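Local coordinates for protein beta-n-acetylhexosaminidase (PDB 4AZI) that probably hydrolyses terminal beta-linked N-acetylglucosamine residues from glycan chains, as a family 20 glycoside hydrolase module of the pneumococcal exo-beta-D-N-acetylglucosaminidase StrH, at residues Asn276-Tyr281 against Ile298-Lys303; Ser324-Trp329 against Phe343-Ala348; Met148-Lys151 against Ala155-Phe158; Val126-Glu129 against Asn135-Ala138. The protein carries 2 engineered substitutions. One frame throughout, in Å; residues are numbered along the deposited sequence. Where two conformers were deposited one is given.

The four contacts form two groups: one on the last two strands of a closed eight-stranded parallel barrel and their outer helices, the other in the excursion between barrel strands 110-117 and 176-180. Along the chain contact 4 comes first, then contact 3, contact 1 and contact 2, each closing before the next opens. Contacts 1 and 2, with centres about 8 Å apart, lie on neighbouring strands 271-282 and 321-329; the backbones of Y281 and W329 meet between them. Contacts 3 and 4 have centres about 9 Å apart, and D149 N meets P136 O there. About 34 to 36 Å separates the centres of the two groups, so one contributes Y280 and W329 to the inhibitor pocket and the other packs distant peripheral elements.

Contact 1: residues Asn276-Tyr281 against Ile298-Lys303; sequences NGDWYY and IENTGK. With OAN (O-(2-acetamido-2-deoxy D-glucopyranosylidene) amino-N-phenylcarbamate), chain C.
The indole of W279 is turned edge-on to the last turns of helix 294-303, and its NE1 donates to N300 O at 3.0 Å. That oxygen lies only 2° out of the indole plane, although the N-H approaches from well above the carbonyl plane of N300 and the bond is bent to 147°. With CG beside the backbone N (chi1 -53°), the ring reaches across to the helix while its CB points along the interface. This is the tightly packed part: beside that bond W279 NE1 is 3.7 Å from T301 CA, N276 CB lies 3.7 Å above one indole face near the rim, and L326 and F349 add contacts to the ring.

The looser side is confined to the D278 side chain and the partly exposed CB side of N300, where the CB atoms of D278 and N300 are 4.0 Å apart. The D278 carboxylate does not bond to N300; its OD2 pairs with T304 just beyond the helix. An Asx turn, D278 N to N276 OD1 at 3.0 Å, holds the bend before the strand resumes.

The contact belongs to the beta-alpha-beta unit running from strand 271-282 through helix 294-303 to strand 321-329. One residue after W279, the ring of Y280 has G277 CA over its centre on one face, and its OH donates to the acetamido oxygen OAN of the inhibitor at 2.6 Å. A short phenol-to-amide bond of this kind is consistent with recognition of the N-acetyl group, while the neighbouring indole bond ties the same bend to the helix outside the barrel.

Contact 2: residues Ser324-Trp329 against Phe343-Ala348; sequences SMLSIW and FELMTA. With OAN (O-(2-acetamido-2-deoxy D-glucopyranosylidene) amino-N-phenylcarbamate), chain C.
L326 and I328 of barrel strand 321-329 meet L345 of helix 339-352, an outer layer packing on the last strand of a TIM barrel. Both strand residues point their CB toward the helix, and the intervening S327 points away from it, as strand alternation requires. L345 crosses L326 at a slant: its CG faces both methyls of L326 from one side, nearly equidistant, 3.7 Å from L326 CD2 and 3.8 Å from L326 CD1. Against I328 the direction differs, for the two side chains run past one another in opposite senses until I328 CD1 touches L345 CD2. The branch of L345 therefore serves both strand residues, with CD2 also 3.7 Å from L326 CD2. L345 owes this reach to a CG placed opposite its backbone N (chi1 -171°), which sends the two methyls out toward the strand. I298 of helix 294-303 adds to the packing on L345, and T301 of that helix touches L326, so the apolar layer extends between neighbouring helices. Next to I328, W329 faces the ligand pocket and takes no part in the packing against 343-348. The inhibitor's sugar lies over one face of its indole, offset toward the rim, with CAE 3.6 Å above the plane; the nearest approach is from W329 CE3 to the hydroxyl oxygen OAK of the inhibitor, at 3.3 Å.

Contact 3: residues Met148-Lys151 against Ala155-Phe158; sequences MDLK and AMNF
The thioether of M156 meets both M148 and L150, and its sulfur is the shared point: M156 SD is 3.8 Å from M148 CE and equally 3.8 Å from L150 CD2. Each of the two partners lies at a slant to the M156 chain. Beyond the sulfur, M156 CE comes to 3.4 Å from L150 O, so the methyl sits against a backbone carbonyl as well as the leucine branch. M156 gets there by folding: its CB does not point at the loop, but bends at chi2 (-91°) and chi3 swing the sulfur and methyl over to it.

M148 approaches from the end of the short strand 147-148. Its CG stands opposite the backbone N (chi1 167°), which sends the chain toward the helix, where M148 SD lies 3.7 Å from M156 N and 4.0 Å from A155 CB.

In the next shell, the loop is shaped by an Asx turn in which K151 N donates to D149 OD1 at 2.9 Å, the oxygen being met from above the carboxylate plane. Y209 of helix 203-219 touches both methionines, F206 of that helix reaches L150, and M128 of helix 122-130 packs on A155. The segments thus join the loop leading into helix 153-170 to the first turns of that helix, within the excursion between strands 110-117 and 176-180 of the TIM barrel. Cohesion across the pair comes from van der Waals contacts of apolar and sulfur groups, without a hydrogen bond between the segments; the polar bonds lie in the loop and from its backbone to P136 and P118.

Contact 4: residues Val126-Glu129 against Asn135-Ala138; sequences VAME and NPQA
The carboxylate of E129 and the amide of Q137 stand nearly upright to one another, their planes 76° apart. Q137 NE2 donates to E129 OE2 at 2.7 Å and 166°. Seen from the amide the bond is nearly coplanar, only 6° out; seen from the acid, the donor comes from above the carboxylate plane. The Q137 chain, bent at chi2, brings the amide round to this meeting, whereas E129 runs extended beyond CG. A water also donates to E129 OE2, at 2.6 Å, and accepts from N135 N at 2.8 Å. One carboxylate oxygen thus takes two donors, which would probably stabilise the charged form of this exposed acid.

Beside this polar pair, P136 offers its ring to both helix residues. E129 crosses the ring at about a right angle, with E129 CG 3.7 Å from P136 CD, while M128 runs past it in the opposite direction and sets its CE 3.6 Å from P136 CB. Within the barrel fold these residues belong to the excursion between strand 110-117 and strand 176-180: helix 122-130 is followed by a short loop, then by the short strand 137-139. P136 also touches A155 of helix 153-170, and M128 packs on F158 and V159 of the same helix. Just before the proline, the carbonyl of N135 accepts from N152 ND2.

Contact 1: residues Asn276-Tyr281 against Ile298-Lys303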
# COMPACT_ATOMS: atom_id res chain seq x y z
N ASN A 276 -4.33 -8.70 -6.40
CA ASN A 276 -3.95 -9.73 -7.36
C ASN A 276 -2.73 -9.36 -8.17
O ASN A 276 -2.70 -8.30 -8.77
CB ASN A 276 -5.12 -10.01 -8.30
CG ASN A 276 -5.09 -11.42 -8.83
OD1 ASN A 276 -4.05 -11.93 -9.22
ND2 ASN A 276 -6.25 -12.07 -8.83
N GLY A 277 -1.73 -10.24 -8.16
CA GLY A 277 -0.55 -10.11 -9.02
C GLY A 277 -0.90 -9.91 -10.49
O GLY A 277 -0.12 -9.36 -11.26
N ASP A 278 -2.10 -10.34 -10.87
CA ASP A 278 -2.61 -10.14 -12.23
C ASP A 278 -2.60 -8.66 -12.64
O ASP A 278 -2.45 -8.33 -13.81
CB ASP A 278 -4.04 -10.69 -12.35
CG ASP A 278 -4.08 -12.21 -12.44
OD1 ASP A 278 -3.00 -12.85 -12.50
OD2 ASP A 278 -5.19 -12.77 -12.46
N TRP A 279 -2.76 -7.78 -11.65
CA TRP A 279 -2.82 -6.33 -11.90
C TRP A 279 -1.52 -5.58 -11.66
O TRP A 279 -1.52 -4.34 -11.62
CB TRP A 279 -3.98 -5.71 -11.10
CG TRP A 279 -5.32 -6.40 -11.33
CD1 TRP A 279 -5.86 -6.82 -12.54
CD2 TRP A 279 -6.33 -6.76 -10.32
NE1 TRP A 279 -7.09 -7.41 -12.35
CE2 TRP A 279 -7.43 -7.40 -11.04
CE3 TRP A 279 -6.41 -6.63 -8.93
CZ2 TRP A 279 -8.56 -7.88 -10.39
CZ3 TRP A 279 -7.56 -7.12 -8.28
CH2 TRP A 279 -8.61 -7.72 -9.00
N TYR A 280 -0.40 -6.29 -11.52
CA TYR A 280 0.91 -5.67 -11.27
C TYR A 280 1.48 -5.02 -12.54
O TYR A 280 1.37 -5.59 -13.63
CB TYR A 280 1.91 -6.72 -10.77
CG TYR A 280 1.86 -7.06 -9.29
CD1 TYR A 280 0.81 -6.63 -8.48
CD2 TYR A 280 2.86 -7.84 -8.71
CE1 TYR A 280 0.76 -6.95 -7.12
CE2 TYR A 280 2.82 -8.16 -7.36
CZ TYR A 280 1.78 -7.71 -6.57
OH TYR A 280 1.75 -8.03 -5.22
N TYR A 281 2.09 -3.85 -12.40
CA TYR A 281 2.90 -3.24 -13.47
C TYR A 281 4.21 -2.69 -12.92
O TYR A 281 4.20 -1.90 -11.98
CB TYR A 281 2.15 -2.13 -14.21
CG TYR A 281 3.03 -1.38 -15.20
CD1 TYR A 281 3.69 -2.06 -16.23
CD2 TYR A 281 3.22 0.01 -15.09
CE1 TYR A 281 4.51 -1.38 -17.13
CE2 TYR A 281 4.04 0.69 -15.99
CZ TYR A 281 4.68 -0.01 -17.01
OH TYR A 281 5.49 0.65 -17.91
N ILE A 298 -3.00 -4.38 -18.29
CA ILE A 298 -4.20 -3.77 -18.86
C ILE A 298 -5.26 -4.80 -19.26
O ILE A 298 -6.44 -4.61 -18.96
CB ILE A 298 -3.85 -2.81 -20.03
CG1 ILE A 298 -3.15 -1.57 -19.47
CG2 ILE A 298 -5.11 -2.43 -20.80
CD1 ILE A 298 -2.50 -0.67 -20.50
N GLU A 299 -4.82 -5.87 -19.92
CA GLU A 299 -5.70 -6.99 -20.28
C GLU A 299 -6.38 -7.54 -19.03
O GLU A 299 -7.60 -7.66 -18.98
CB GLU A 299 -4.92 -8.12 -20.99
CG GLU A 299 -5.79 -9.24 -21.54
CD GLU A 299 -5.00 -10.47 -21.97
OE1 GLU A 299 -3.77 -10.50 -21.75
OE2 GLU A 299 -5.61 -11.41 -22.52
N ASN A 300 -5.57 -7.84 -18.01
CA ASN A 300 -6.06 -8.48 -16.77
C ASN A 300 -7.06 -7.66 -15.95
O ASN A 300 -7.84 -8.24 -15.18
CB ASN A 300 -4.90 -8.93 -15.87
CG ASN A 300 -4.07 -10.04 -16.49
OD1 ASN A 300 -2.88 -10.14 -16.22
ND2 ASN A 300 -4.71 -10.90 -17.28
N THR A 301 -7.04 -6.33 -16.09
CA THR A 301 -8.05 -5.50 -15.42
C THR A 301 -9.46 -5.86 -15.87
O THR A 301 -10.43 -5.63 -15.14
CB THR A 301 -7.84 -3.98 -15.63
OG1 THR A 301 -7.95 -3.65 -17.02
CG2 THR A 301 -6.49 -3.53 -15.07
N GLY A 302 -9.57 -6.41 -17.07
CA GLY A 302 -10.83 -6.94 -17.58
C GLY A 302 -10.99 -8.43 -17.35
O GLY A 302 -12.06 -8.89 -16.96
N LYS A 303 -9.92 -9.18 -17.59
CA LYS A 303 -9.93 -10.65 -17.59
C LYS A 303 -10.07 -11.30 -16.21
O LYS A 303 -10.74 -12.31 -16.07
CB LYS A 303 -8.67 -11.18 -18.29
CG LYS A 303 -8.88 -12.44 -19.11
CD LYS A 303 -7.85 -12.51 -20.24
CE LYS A 303 -8.31 -13.44 -21.35
CAH OAN C . 4.22 -8.34 -2.33
CAG OAN C . 4.94 -8.17 -3.67
OAN OAN C . 4.29 -8.01 -4.70
NAI OAN C . 6.27 -8.21 -3.62
CAB OAN C . 7.17 -8.06 -4.79
CAC OAN C . 7.39 -6.57 -5.08
OAJ OAN C . 8.41 -6.07 -4.21
CAD OAN C . 7.78 -6.35 -6.53
OAK OAN C . 7.99 -4.95 -6.70
CAE OAN C . 6.64 -6.81 -7.45
CAF OAN C . 6.93 -6.69 -8.94
OAM OAN C . 8.00 -7.56 -9.32
OAL OAN C . 6.24 -8.19 -7.19
CAA OAN C . 6.64 -8.81 -6.03
NAY OAN C . 6.55 -10.12 -6.01
OAQ OAN C . 6.08 -10.71 -7.14
CAP OAN C . 6.58 -11.96 -7.38
OAR OAN C . 6.17 -12.61 -8.34
NAO OAN C . 7.52 -12.40 -6.53
CAS OAN C . 8.10 -13.61 -6.57
CAT OAN C . 8.11 -14.37 -5.40
CAU OAN C . 8.71 -15.63 -5.38
CAV OAN C . 9.29 -16.14 -6.54
CAW OAN C . 9.28 -15.39 -7.72
CAX OAN C . 8.69 -14.12 -7.74

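Contact 2: residues Ser324-Trp329 against Phe343-Ala348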
# COMPACT_ATOMS: atom_id res chain seq x y z
N SER A 324 -10.25 -4.23 -3.49
CA SER A 324 -9.18 -4.63 -4.38
C SER A 324 -8.16 -3.53 -4.60
O SER A 324 -8.49 -2.34 -4.53
CB SER A 324 -9.75 -5.09 -5.73
OG SER A 324 -10.41 -6.33 -5.61
N MET A 325 -6.93 -3.95 -4.89
CA MET A 325 -5.82 -3.03 -5.08
C MET A 325 -5.04 -3.36 -6.36
O MET A 325 -4.64 -4.50 -6.56
CB MET A 325 -4.91 -3.08 -3.86
CG MET A 325 -3.67 -2.19 -3.94
SD MET A 325 -3.07 -1.71 -2.31
CE MET A 325 -2.32 -3.23 -1.74
N LEU A 326 -4.84 -2.36 -7.21
CA LEU A 326 -3.98 -2.47 -8.38
C LEU A 326 -2.62 -1.83 -8.04
O LEU A 326 -2.57 -0.76 -7.42
CB LEU A 326 -4.63 -1.81 -9.60
CG LEU A 326 -3.90 -1.86 -10.94
CD1 LEU A 326 -4.87 -2.14 -12.08
CD2 LEU A 326 -3.14 -0.56 -11.19
N SER A 327 -1.53 -2.48 -8.46
CA SER A 327 -0.21 -2.15 -7.92
C SER A 327 0.84 -1.77 -8.96
O SER A 327 1.07 -2.50 -9.93
CB SER A 327 0.32 -3.30 -7.07
OG SER A 327 -0.65 -3.79 -6.16
N ILE A 328 1.47 -0.62 -8.71
CA ILE A 328 2.53 -0.08 -9.57
C ILE A 328 3.87 -0.23 -8.85
O ILE A 328 4.08 0.37 -7.79
CB ILE A 328 2.29 1.41 -9.91
CG1 ILE A 328 0.87 1.66 -10.46
CG2 ILE A 328 3.34 1.92 -10.90
CD1 ILE A 328 0.45 0.76 -11.62
N TRP A 329 4.77 -1.04 -9.40
CA TRP A 329 6.04 -1.32 -8.72
C TRP A 329 7.23 -0.70 -9.40
O TRP A 329 7.20 -0.40 -10.60
CB TRP A 329 6.24 -2.82 -8.55
CG TRP A 329 5.15 -3.53 -7.77
CD1 TRP A 329 4.08 -4.24 -8.28
CD2 TRP A 329 5.02 -3.63 -6.30
NE1 TRP A 329 3.31 -4.77 -7.27
CE2 TRP A 329 3.81 -4.43 -6.06
CE3 TRP A 329 5.73 -3.14 -5.21
CZ2 TRP A 329 3.36 -4.72 -4.77
CZ3 TRP A 329 5.27 -3.45 -3.91
CH2 TRP A 329 4.12 -4.23 -3.70
N PHE A 343 -2.09 5.96 -15.55
CA PHE A 343 -3.44 6.48 -15.72
C PHE A 343 -4.28 5.58 -16.62
O PHE A 343 -5.44 5.32 -16.32
CB PHE A 343 -3.41 7.92 -16.26
CG PHE A 343 -3.05 8.96 -15.22
CD1 PHE A 343 -2.55 8.60 -13.97
CD2 PHE A 343 -3.19 10.32 -15.51
CE1 PHE A 343 -2.22 9.56 -13.02
CE2 PHE A 343 -2.86 11.29 -14.56
CZ PHE A 343 -2.37 10.91 -13.32
N GLU A 344 -3.69 5.08 -17.70
CA GLU A 344 -4.41 4.12 -18.56
C GLU A 344 -4.76 2.84 -17.79
O GLU A 344 -5.87 2.32 -17.90
CB GLU A 344 -3.62 3.79 -19.83
CG GLU A 344 -4.42 2.90 -20.79
CD GLU A 344 -3.62 2.40 -21.97
OE1 GLU A 344 -2.41 2.70 -22.06
OE2 GLU A 344 -4.20 1.70 -22.82
N LEU A 345 -3.81 2.34 -17.01
CA LEU A 345 -4.03 1.13 -16.21
C LEU A 345 -5.14 1.35 -15.18
O LEU A 345 -6.05 0.53 -15.07
CB LEU A 345 -2.72 0.68 -15.55
CG LEU A 345 -2.66 -0.67 -14.83
CD1 LEU A 345 -3.20 -1.81 -15.68
CD2 LEU A 345 -1.23 -0.97 -14.39
N MET A 346 -5.06 2.46 -14.45
CA MET A 346 -6.09 2.85 -13.50
C MET A 346 -7.47 2.99 -14.14
O MET A 346 -8.45 2.52 -13.59
CB MET A 346 -5.73 4.16 -12.80
CG MET A 346 -4.59 4.04 -11.81
SD MET A 346 -4.08 5.65 -11.20
CE MET A 346 -5.45 6.05 -10.12
N THR A 347 -7.52 3.64 -15.30
CA THR A 347 -8.78 3.88 -16.01
C THR A 347 -9.42 2.56 -16.47
O THR A 347 -10.63 2.37 -16.31
CB THR A 347 -8.57 4.83 -17.22
OG1 THR A 347 -8.01 6.07 -16.75
CG2 THR A 347 -9.88 5.12 -17.94
N ALA A 348 -8.60 1.67 -17.03
CA ALA A 348 -9.06 0.35 -17.46
C ALA A 348 -9.71 -0.47 -16.34
O ALA A 348 -10.79 -1.04 -16.53
CB ALA A 348 -7.91 -0.43 -18.09
CAH OAN C . 4.22 -8.34 -2.33
CAG OAN C . 4.94 -8.17 -3.67
OAN OAN C . 4.29 -8.01 -4.70
NAI OAN C . 6.27 -8.21 -3.62
CAB OAN C . 7.17 -8.06 -4.79
CAC OAN C . 7.39 -6.57 -5.08
OAJ OAN C . 8.41 -6.07 -4.21
CAD OAN C . 7.78 -6.35 -6.53
OAK OAN C . 7.99 -4.95 -6.70
CAE OAN C . 6.64 -6.81 -7.45
CAF OAN C . 6.93 -6.69 -8.94
OAM OAN C . 8.00 -7.56 -9.32
OAL OAN C . 6.24 -8.19 -7.19
CAA OAN C . 6.64 -8.81 -6.03
NAY OAN C . 6.55 -10.12 -6.01
OAQ OAN C . 6.08 -10.71 -7.14
CAP OAN C . 6.58 -11.96 -7.38
OAR OAN C . 6.17 -12.61 -8.34
NAO OAN C . 7.52 -12.40 -6.53
CAS OAN C . 8.10 -13.61 -6.57
CAT OAN C . 8.11 -14.37 -5.40
CAU OAN C . 8.71 -15.63 -5.38
CAV OAN C . 9.29 -16.14 -6.54
CAW OAN C . 9.28 -15.39 -7.72
CAX OAN C . 8.69 -14.12 -7.74

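Contact 3: residues Met148-Lys151 against Ala155-Phe158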
# COMPACT_ATOMS: atom_id res chain seq x y z
N MET A 148 16.51 -8.40 7.52
CA MET A 148 17.06 -8.36 8.87
C MET A 148 17.15 -9.75 9.52
O MET A 148 16.26 -10.59 9.34
CB MET A 148 16.22 -7.42 9.74
CG MET A 148 16.47 -7.51 11.24
SD MET A 148 15.66 -6.22 12.20
CE MET A 148 13.94 -6.41 11.71
N ASP A 149 18.22 -9.95 10.28
CA ASP A 149 18.45 -11.15 11.09
C ASP A 149 17.53 -11.14 12.31
O ASP A 149 17.64 -10.27 13.18
CB ASP A 149 19.93 -11.20 11.53
CG ASP A 149 20.23 -12.31 12.53
OD1 ASP A 149 19.39 -13.22 12.73
OD2 ASP A 149 21.33 -12.28 13.13
N LEU A 150 16.62 -12.11 12.37
CA LEU A 150 15.61 -12.18 13.44
C LEU A 150 16.18 -12.52 14.82
O LEU A 150 15.48 -12.40 15.83
CB LEU A 150 14.51 -13.17 13.05
CG LEU A 150 13.66 -12.82 11.82
CD1 LEU A 150 12.75 -13.99 11.49
CD2 LEU A 150 12.87 -11.54 12.04
N LYS A 151 17.44 -12.95 14.85
CA LYS A 151 18.11 -13.28 16.11
C LYS A 151 18.91 -12.09 16.63
O LYS A 151 19.45 -12.14 17.74
CB LYS A 151 19.05 -14.46 15.92
CG LYS A 151 18.37 -15.80 15.63
CD LYS A 151 19.41 -16.86 15.31
CE LYS A 151 20.21 -16.48 14.07
NZ LYS A 151 21.60 -17.04 14.11
N ALA A 155 19.26 -4.97 16.39
CA ALA A 155 18.65 -4.54 15.14
C ALA A 155 17.12 -4.54 15.21
O ALA A 155 16.48 -3.57 14.78
CB ALA A 155 19.14 -5.41 13.98
N MET A 156 16.57 -5.62 15.75
CA MET A 156 15.13 -5.80 15.97
C MET A 156 14.55 -4.74 16.92
O MET A 156 13.49 -4.18 16.65
CB MET A 156 14.85 -7.19 16.56
CG MET A 156 15.23 -8.35 15.65
SD MET A 156 13.87 -8.87 14.60
CE MET A 156 13.06 -10.05 15.69
N ASN A 157 15.27 -4.45 18.01
CA ASN A 157 14.82 -3.42 18.93
C ASN A 157 14.80 -2.07 18.25
O ASN A 157 13.86 -1.29 18.42
CB ASN A 157 15.65 -3.39 20.22
CG ASN A 157 15.31 -4.53 21.16
OD1 ASN A 157 14.23 -5.11 21.08
ND2 ASN A 157 16.22 -4.86 22.06
N PHE A 158 15.82 -1.81 17.43
CA PHE A 158 15.88 -0.55 16.69
C PHE A 158 14.75 -0.40 15.68
O PHE A 158 14.05 0.61 15.67
CB PHE A 158 17.21 -0.37 15.98
CG PHE A 158 17.35 0.97 15.36
CD1 PHE A 158 17.81 2.04 16.11
CD2 PHE A 158 16.99 1.18 14.03
CE1 PHE A 158 17.93 3.30 15.54
CE2 PHE A 158 17.10 2.43 13.46
CZ PHE A 158 17.57 3.49 14.21

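Contact 4: residues Val126-Glu129 against Asn135-Ala138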
# COMPACT_ATOMS: atom_id res chain seq x y z
N VAL A 126 21.59 -0.58 6.18
CA VAL A 126 22.76 0.28 6.07
C VAL A 126 22.69 1.43 7.09
O VAL A 126 23.71 1.81 7.69
CB VAL A 126 22.91 0.84 4.63
CG1 VAL A 126 24.05 1.85 4.53
CG2 VAL A 126 23.12 -0.31 3.64
N ALA A 127 21.49 1.98 7.27
CA ALA A 127 21.28 3.02 8.27
C ALA A 127 21.69 2.53 9.65
O ALA A 127 22.38 3.24 10.39
CB ALA A 127 19.83 3.48 8.26
N MET A 128 21.29 1.31 9.99
CA MET A 128 21.63 0.73 11.29
C MET A 128 23.15 0.57 11.46
O MET A 128 23.68 0.86 12.53
CB MET A 128 20.90 -0.59 11.52
CG MET A 128 19.42 -0.42 11.88
SD MET A 128 18.67 -1.94 12.52
CE MET A 128 18.42 -2.85 10.99
N GLU A 129 23.84 0.15 10.40
CA GLU A 129 25.32 0.05 10.41
C GLU A 129 25.99 1.42 10.57
O GLU A 129 27.04 1.52 11.21
CB GLU A 129 25.85 -0.63 9.15
CG GLU A 129 25.41 -2.08 8.98
CD GLU A 129 26.02 -2.74 7.75
OE1 GLU A 129 26.29 -2.05 6.75
OE2 GLU A 129 26.23 -3.98 7.79
N ASN A 135 26.13 -5.99 11.77
CA ASN A 135 25.50 -7.23 11.30
C ASN A 135 23.97 -7.29 11.48
O ASN A 135 23.45 -8.25 12.06
CB ASN A 135 26.15 -8.44 12.00
CG ASN A 135 27.65 -8.49 11.79
OD1 ASN A 135 28.42 -8.53 12.75
ND2 ASN A 135 28.07 -8.47 10.53
N PRO A 136 23.24 -6.27 11.00
CA PRO A 136 21.80 -6.41 11.14
C PRO A 136 21.20 -7.37 10.10
O PRO A 136 20.01 -7.68 10.18
CB PRO A 136 21.29 -4.99 10.89
CG PRO A 136 22.29 -4.42 9.94
CD PRO A 136 23.61 -5.01 10.33
N GLN A 137 22.02 -7.83 9.17
CA GLN A 137 21.53 -8.60 8.02
C GLN A 137 21.34 -10.08 8.33
O GLN A 137 22.16 -10.69 9.01
CB GLN A 137 22.48 -8.46 6.83
CG GLN A 137 22.68 -7.04 6.33
CD GLN A 137 23.89 -6.37 6.96
OE1 GLN A 137 24.47 -6.88 7.92
NE2 GLN A 137 24.28 -5.22 6.42
N ALA A 138 20.25 -10.63 7.80
CA ALA A 138 20.08 -12.07 7.73
C ALA A 138 21.20 -12.62 6.86
O ALA A 138 21.68 -11.95 5.93
CB ALA A 138 18.72 -12.42 7.15
O HOH W 1 27.66 -4.62 9.89